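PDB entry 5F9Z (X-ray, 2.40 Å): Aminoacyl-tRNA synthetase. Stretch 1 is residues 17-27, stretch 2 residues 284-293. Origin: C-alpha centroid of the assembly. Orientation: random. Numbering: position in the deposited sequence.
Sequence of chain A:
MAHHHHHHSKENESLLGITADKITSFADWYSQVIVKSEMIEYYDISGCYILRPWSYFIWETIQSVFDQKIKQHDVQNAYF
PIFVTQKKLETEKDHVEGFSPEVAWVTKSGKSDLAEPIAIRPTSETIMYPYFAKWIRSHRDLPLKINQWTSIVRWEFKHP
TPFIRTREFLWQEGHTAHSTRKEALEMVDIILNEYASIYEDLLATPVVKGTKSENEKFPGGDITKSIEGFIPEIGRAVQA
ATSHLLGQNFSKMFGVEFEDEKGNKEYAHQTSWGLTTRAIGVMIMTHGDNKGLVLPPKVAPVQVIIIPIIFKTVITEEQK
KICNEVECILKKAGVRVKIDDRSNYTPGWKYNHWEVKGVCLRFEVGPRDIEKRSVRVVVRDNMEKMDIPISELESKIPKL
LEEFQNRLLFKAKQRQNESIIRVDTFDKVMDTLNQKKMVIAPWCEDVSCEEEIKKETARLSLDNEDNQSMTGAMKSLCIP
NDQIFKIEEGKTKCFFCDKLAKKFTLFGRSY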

ATOM      1  N   GLY A  17      -6.864  -2.906 -24.950  1.00 42.81           N
ATOM      2  CA  GLY A  17      -6.015  -1.996 -24.215  1.00 41.41           C
ATOM      3  C   GLY A  17      -6.829  -1.097 -23.307  1.00 39.50           C
ATOM      4  O   GLY A  17      -8.023  -1.300 -23.082  1.00 38.51           O
ATOM      5  N   ILE A  18      -6.162  -0.076 -22.779  1.00 37.94           N
ATOM      6  CA  ILE A  18      -6.793   0.901 -21.901  1.00 34.81           C
ATOM      7  C   ILE A  18      -7.214   2.094 -22.749  1.00 35.70           C
ATOM      8  O   ILE A  18      -6.375   2.735 -23.394  1.00 36.62           O
ATOM      9  CB  ILE A  18      -5.856   1.324 -20.762  1.00 33.07           C
ATOM     10  CG1 ILE A  18      -5.328   0.091 -20.026  1.00 32.27           C
ATOM     11  CG2 ILE A  18      -6.575   2.251 -19.797  1.00 30.88           C
ATOM     12  CD1 ILE A  18      -6.418  -0.808 -19.477  1.00 30.61           C
ATOM     13  N   THR A  19      -8.514   2.384 -22.754  1.00 33.97           N
ATOM     14  CA  THR A  19      -9.056   3.458 -23.576  1.00 34.58           C
ATOM     15  C   THR A  19      -9.186   4.773 -22.821  1.00 40.63           C
ATOM     16  O   THR A  19      -9.175   5.838 -23.448  1.00 42.61           O
ATOM     17  CB  THR A  19     -10.428   3.060 -24.127  1.00 34.70           C
ATOM     18  OG1 THR A  19     -11.346   2.885 -23.041  1.00 32.48           O
ATOM     19  CG2 THR A  19     -10.329   1.757 -24.911  1.00 35.01           C
ATOM     20  N   ALA A  20      -9.307   4.724 -21.499  1.00 37.70           N
ATOM     21  CA  ALA A  20      -9.464   5.924 -20.695  1.00 36.78           C
ATOM     22  C   ALA A  20      -8.105   6.500 -20.325  1.00 38.31           C
ATOM     23  O   ALA A  20      -7.190   5.772 -19.926  1.00 37.66           O
ATOM     24  CB  ALA A  20     -10.268   5.626 -19.430  1.00 33.30           C
ATOM     25  N   ASP A  21      -7.989   7.816 -20.456  1.00 40.24           N
ATOM     26  CA  ASP A  21      -6.750   8.511 -20.144  1.00 40.99           C
ATOM     27  C   ASP A  21      -6.563   8.607 -18.634  1.00 39.56           C
ATOM     28  O   ASP A  21      -7.503   8.907 -17.894  1.00 32.99           O
ATOM     29  CB  ASP A  21      -6.784   9.898 -20.783  1.00 44.24           C
ATOM     30  CG  ASP A  21      -5.509  10.667 -20.580  1.00 46.04           C
ATOM     31  OD1 ASP A  21      -5.432  11.424 -19.591  1.00 44.60           O
ATOM     32  OD2 ASP A  21      -4.595  10.529 -21.422  1.00 49.36           O
ATOM     33  N   LYS A  22      -5.335   8.346 -18.172  1.00 33.99           N
ATOM     34  CA  LYS A  22      -5.084   8.286 -16.733  1.00 32.20           C
ATOM     35  C   LYS A  22      -5.290   9.642 -16.068  1.00 36.86           C
ATOM     36  O   LYS A  22      -5.800   9.719 -14.944  1.00 34.20           O
ATOM     37  CB  LYS A  22      -3.669   7.773 -16.456  1.00 41.85           C
ATOM     38  CG  LYS A  22      -3.311   7.745 -14.971  1.00 39.98           C
ATOM     39  CD  LYS A  22      -1.879   7.293 -14.727  1.00 31.48           C
ATOM     40  CE  LYS A  22      -1.567   7.270 -13.237  1.00 30.21           C
ATOM     41  NZ  LYS A  22      -0.188   6.791 -12.949  1.00 31.64           N
ATOM     42  N   ILE A  23      -4.904  10.723 -16.743  1.00 39.74           N
ATOM     43  CA  ILE A  23      -4.960  12.041 -16.119  1.00 40.98           C
ATOM     44  C   ILE A  23      -6.356  12.642 -16.233  1.00 40.44           C
ATOM     45  O   ILE A  23      -6.918  13.129 -15.244  1.00 39.71           O
ATOM     46  CB  ILE A  23      -3.889  12.966 -16.729  1.00 45.51           C
ATOM     47  CG1 ILE A  23      -2.503  12.591 -16.199  1.00 40.61           C
ATOM     48  CG2 ILE A  23      -4.205  14.423 -16.435  1.00 42.50           C
ATOM     49  CD1 ILE A  23      -1.409  13.562 -16.595  1.00 45.41           C
ATOM     50  N   THR A  24      -6.943  12.616 -17.431  1.00 38.46           N
ATOM     51  CA  THR A  24      -8.222  13.284 -17.645  1.00 44.73           C
ATOM     52  C   THR A  24      -9.422  12.428 -17.256  1.00 42.06           C
ATOM     53  O   THR A  24     -10.491  12.983 -16.977  1.00 43.61           O
ATOM     54  CB  THR A  24      -8.357  13.716 -19.107  1.00 41.96           C
ATOM     55  OG1 THR A  24      -8.250  12.571 -19.959  1.00 41.26           O
ATOM     56  CG2 THR A  24      -7.271  14.717 -19.470  1.00 46.77           C
ATOM     57  N   SER A  25      -9.280  11.097 -17.231  1.00 39.58           N
ATOM     58  CA  SER A  25     -10.366  10.192 -16.864  1.00 37.39           C
ATOM     59  C   SER A  25      -9.796   9.125 -15.923  1.00 34.75           C
ATOM     60  O   SER A  25      -9.706   7.943 -16.253  1.00 34.03           O
ATOM     61  CB  SER A  25     -11.017   9.567 -18.101  1.00 38.93           C
ATOM     62  OG  SER A  25     -12.181   8.840 -17.754  1.00 39.43           O
ATOM     63  N   PHE A  26      -9.418   9.558 -14.717  1.00 35.35           N
ATOM     64  CA  PHE A  26      -8.688   8.685 -13.802  1.00 35.57           C
ATOM     65  C   PHE A  26      -9.550   7.531 -13.306  1.00 34.62           C
ATOM     66  O   PHE A  26      -9.087   6.386 -13.252  1.00 33.24           O
ATOM     67  CB  PHE A  26      -8.154   9.499 -12.623  1.00 36.75           C
ATOM     68  CG  PHE A  26      -7.332   8.695 -11.657  1.00 35.64           C
ATOM     69  CD1 PHE A  26      -5.988   8.469 -11.895  1.00 34.92           C
ATOM     70  CD2 PHE A  26      -7.902   8.169 -10.510  1.00 35.91           C
ATOM     71  CE1 PHE A  26      -5.225   7.735 -11.008  1.00 34.80           C
ATOM     72  CE2 PHE A  26      -7.146   7.432  -9.619  1.00 34.85           C
ATOM     73  CZ  PHE A  26      -5.806   7.214  -9.869  1.00 34.43           C
ATOM     74  N   ALA A  27     -10.799   7.814 -12.924  1.00 36.29           N
ATOM     75  CA  ALA A  27     -11.661   6.763 -12.391  1.00 34.07           C
ATOM     76  C   ALA A  27     -11.893   5.663 -13.418  1.00 35.44           C
ATOM     77  O   ALA A  27     -11.816   4.472 -13.092  1.00 36.25           O
ATOM     78  CB  ALA A  27     -12.992   7.357 -11.930  1.00 33.78           C
ATOM     79  N   ILE A 284      -0.659   0.568  -7.813  1.00 24.85           N
ATOM     80  CA  ILE A 284      -1.212   0.569  -9.167  1.00 24.72           C
ATOM     81  C   ILE A 284      -1.340   1.995  -9.686  1.00 25.64           C
ATOM     82  O   ILE A 284      -0.915   2.310 -10.805  1.00 26.93           O
ATOM     83  CB  ILE A 284      -2.567  -0.159  -9.194  1.00 24.39           C
ATOM     84  CG1 ILE A 284      -2.392  -1.642  -8.868  1.00 26.20           C
ATOM     85  CG2 ILE A 284      -3.240   0.016 -10.547  1.00 24.24           C
ATOM     86  CD1 ILE A 284      -3.680  -2.323  -8.462  1.00 26.12           C
ATOM     87  N   MET A 285      -1.931   2.880  -8.879  1.00 25.07           N
ATOM     88  CA  MET A 285      -2.136   4.259  -9.310  1.00 27.39           C
ATOM     89  C   MET A 285      -0.817   4.988  -9.519  1.00 27.12           C
ATOM     90  O   MET A 285      -0.735   5.897 -10.353  1.00 28.29           O
ATOM     91  CB  MET A 285      -2.992   5.003  -8.284  1.00 28.30           C
ATOM     92  CG  MET A 285      -4.375   4.412  -8.078  1.00 29.58           C
ATOM     93  SD  MET A 285      -5.289   5.253  -6.772  1.00 31.20           S
ATOM     94  CE  MET A 285      -6.897   4.484  -6.936  1.00 32.80           C
ATOM     95  N   THR A 286       0.223   4.603  -8.779  1.00 25.74           N
ATOM     96  CA  THR A 286       1.500   5.304  -8.867  1.00 24.14           C
ATOM     97  C   THR A 286       2.200   5.025 -10.194  1.00 25.09           C
ATOM     98  O   THR A 286       2.681   5.948 -10.859  1.00 27.24           O
ATOM     99  CB  THR A 286       2.397   4.904  -7.695  1.00 22.69           C
ATOM    100  OG1 THR A 286       1.763   5.257  -6.458  1.00 21.86           O
ATOM    101  CG2 THR A 286       3.735   5.607  -7.788  1.00 23.37           C
ATOM    102  N   HIS A 287       2.257   3.757 -10.600  1.00 24.57           N
ATOM    103  CA  HIS A 287       3.095   3.351 -11.722  1.00 25.81           C
ATOM    104  C   HIS A 287       2.332   3.129 -13.021  1.00 28.23           C
ATOM    105  O   HIS A 287       2.929   3.246 -14.096  1.00 30.14           O
ATOM    106  CB  HIS A 287       3.856   2.067 -11.373  1.00 24.56           C
ATOM    107  CG  HIS A 287       4.663   2.166 -10.117  1.00 23.97           C
ATOM    108  ND1 HIS A 287       5.681   3.081  -9.956  1.00 23.53           N
ATOM    109  CD2 HIS A 287       4.606   1.459  -8.963  1.00 22.51           C
ATOM    110  CE1 HIS A 287       6.214   2.936  -8.756  1.00 23.22           C
ATOM    111  NE2 HIS A 287       5.580   1.959  -8.133  1.00 22.66           N
ATOM    112  N   GLY A 288       1.041   2.810 -12.955  1.00 24.51           N
ATOM    113  CA  GLY A 288       0.308   2.477 -14.164  1.00 27.30           C
ATOM    114  C   GLY A 288       0.265   3.631 -15.148  1.00 29.88           C
ATOM    115  O   GLY A 288       0.279   4.804 -14.770  1.00 33.38           O
ATOM    116  N   ASP A 289       0.213   3.286 -16.430  1.00 27.69           N
ATOM    117  CA  ASP A 289       0.163   4.280 -17.496  1.00 29.49           C
ATOM    118  C   ASP A 289      -1.053   3.995 -18.376  1.00 32.33           C
ATOM    119  O   ASP A 289      -1.979   3.266 -18.001  1.00 32.99           O
ATOM    120  CB  ASP A 289       1.481   4.298 -18.285  1.00 30.75           C
ATOM    121  CG  ASP A 289       1.875   2.928 -18.823  1.00 31.76           C
ATOM    122  OD1 ASP A 289       0.984   2.138 -19.199  1.00 32.36           O
ATOM    123  OD2 ASP A 289       3.091   2.645 -18.876  1.00 30.52           O
ATOM    124  N   ASN A 290      -1.057   4.576 -19.578  1.00 31.45           N
ATOM    125  CA  ASN A 290      -2.167   4.413 -20.508  1.00 30.46           C
ATOM    126  C   ASN A 290      -2.177   3.057 -21.200  1.00 29.67           C
ATOM    127  O   ASN A 290      -3.167   2.730 -21.863  1.00 29.11           O
ATOM    128  CB  ASN A 290      -2.140   5.526 -21.557  1.00 26.93           C
ATOM    129  CG  ASN A 290      -2.678   6.838 -21.026  1.00 33.89           C
ATOM    130  OD1 ASN A 290      -2.883   6.996 -19.821  1.00 32.83           O
ATOM    131  ND2 ASN A 290      -2.913   7.788 -21.923  1.00 29.30           N
ATOM    132  N   LYS A 291      -1.112   2.268 -21.073  1.00 31.25           N
ATOM    133  CA  LYS A 291      -1.114   0.906 -21.587  1.00 32.35           C
ATOM    134  C   LYS A 291      -1.655  -0.099 -20.583  1.00 31.20           C
ATOM    135  O   LYS A 291      -1.994  -1.223 -20.972  1.00 32.25           O
ATOM    136  CB  LYS A 291       0.298   0.484 -22.000  1.00 33.46           C
ATOM    137  CG  LYS A 291       0.918   1.346 -23.076  1.00 37.16           C
ATOM    138  CD  LYS A 291       2.297   0.834 -23.439  1.00 37.68           C
ATOM    139  CE  LYS A 291       2.939   1.701 -24.499  1.00 38.54           C
ATOM    140  NZ  LYS A 291       4.242   1.139 -24.942  1.00 38.77           N
ATOM    141  N   GLY A 292      -1.739   0.274 -19.309  1.00 29.82           N
ATOM    142  CA  GLY A 292      -2.224  -0.626 -18.284  1.00 29.28           C
ATOM    143  C   GLY A 292      -1.335  -0.655 -17.060  1.00 28.11           C
ATOM    144  O   GLY A 292      -0.755   0.366 -16.680  1.00 29.36           O
ATOM    145  N   LEU A 293      -1.215  -1.825 -16.440  1.00 27.08           N
ATOM    146  CA  LEU A 293      -0.403  -1.961 -15.241  1.00 26.55           C
ATOM    147  C   LEU A 293       1.072  -1.722 -15.541  1.00 24.86           C
ATOM    148  O   LEU A 293       1.570  -2.027 -16.627  1.00 24.96           O
ATOM    149  CB  LEU A 293      -0.568  -3.353 -14.633  1.00 27.39           C
ATOM    150  CG  LEU A 293      -1.832  -3.689 -13.848  1.00 27.09           C
ATOM    151  CD1 LEU A 293      -1.787  -5.147 -13.439  1.00 22.29           C
ATOM    152  CD2 LEU A 293      -1.952  -2.798 -12.624  1.00 28.65           C
TER
HETATM  153  O   HOH W   1      -5.447   4.737 -22.362  1.00 49.66           O

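A carbonyl group left unpaired where a helix ends is a ready acceptor, and a lysine from a distant part of the chain can exploit it. Lys22 illustrates the principle. Its side chain, t at all four chi angles, runs fully extended toward the end of the helix that closes at His287, and there Lys22 NZ donates to two backbone oxygens, Met285 O at 2.8 Å and Gly288 O at 2.7 Å. The ammonium group thus bridges the last helical turn and the first residue beyond it.

Asn290 covers as much surface as Lys22 and engages the same segment through both ends of its amide. Asn290 OD1 accepts from the backbone Lys22 N at 3.2 Å, while Asn290 ND2 donates to Asp21 OD2 at 3.3 Å, although the placement of that carboxylate oxygen is less certain. Asn290 lies within a type I turn from Asp289 to Gly292, against which Ile18 packs: Ile18 CB approaches Asn290 O to 3.2 Å, and Ile18 CG1 lies 3.6 Å from Gly292 CA. The backbone angles of Gly292 by themselves call for glycine.

Apolar packing completes the contact near the lysine. Phe26 CZ meets Met285 CG at 3.6 Å, and both CG and the sulfur of Met285 lie at the edge of the ring.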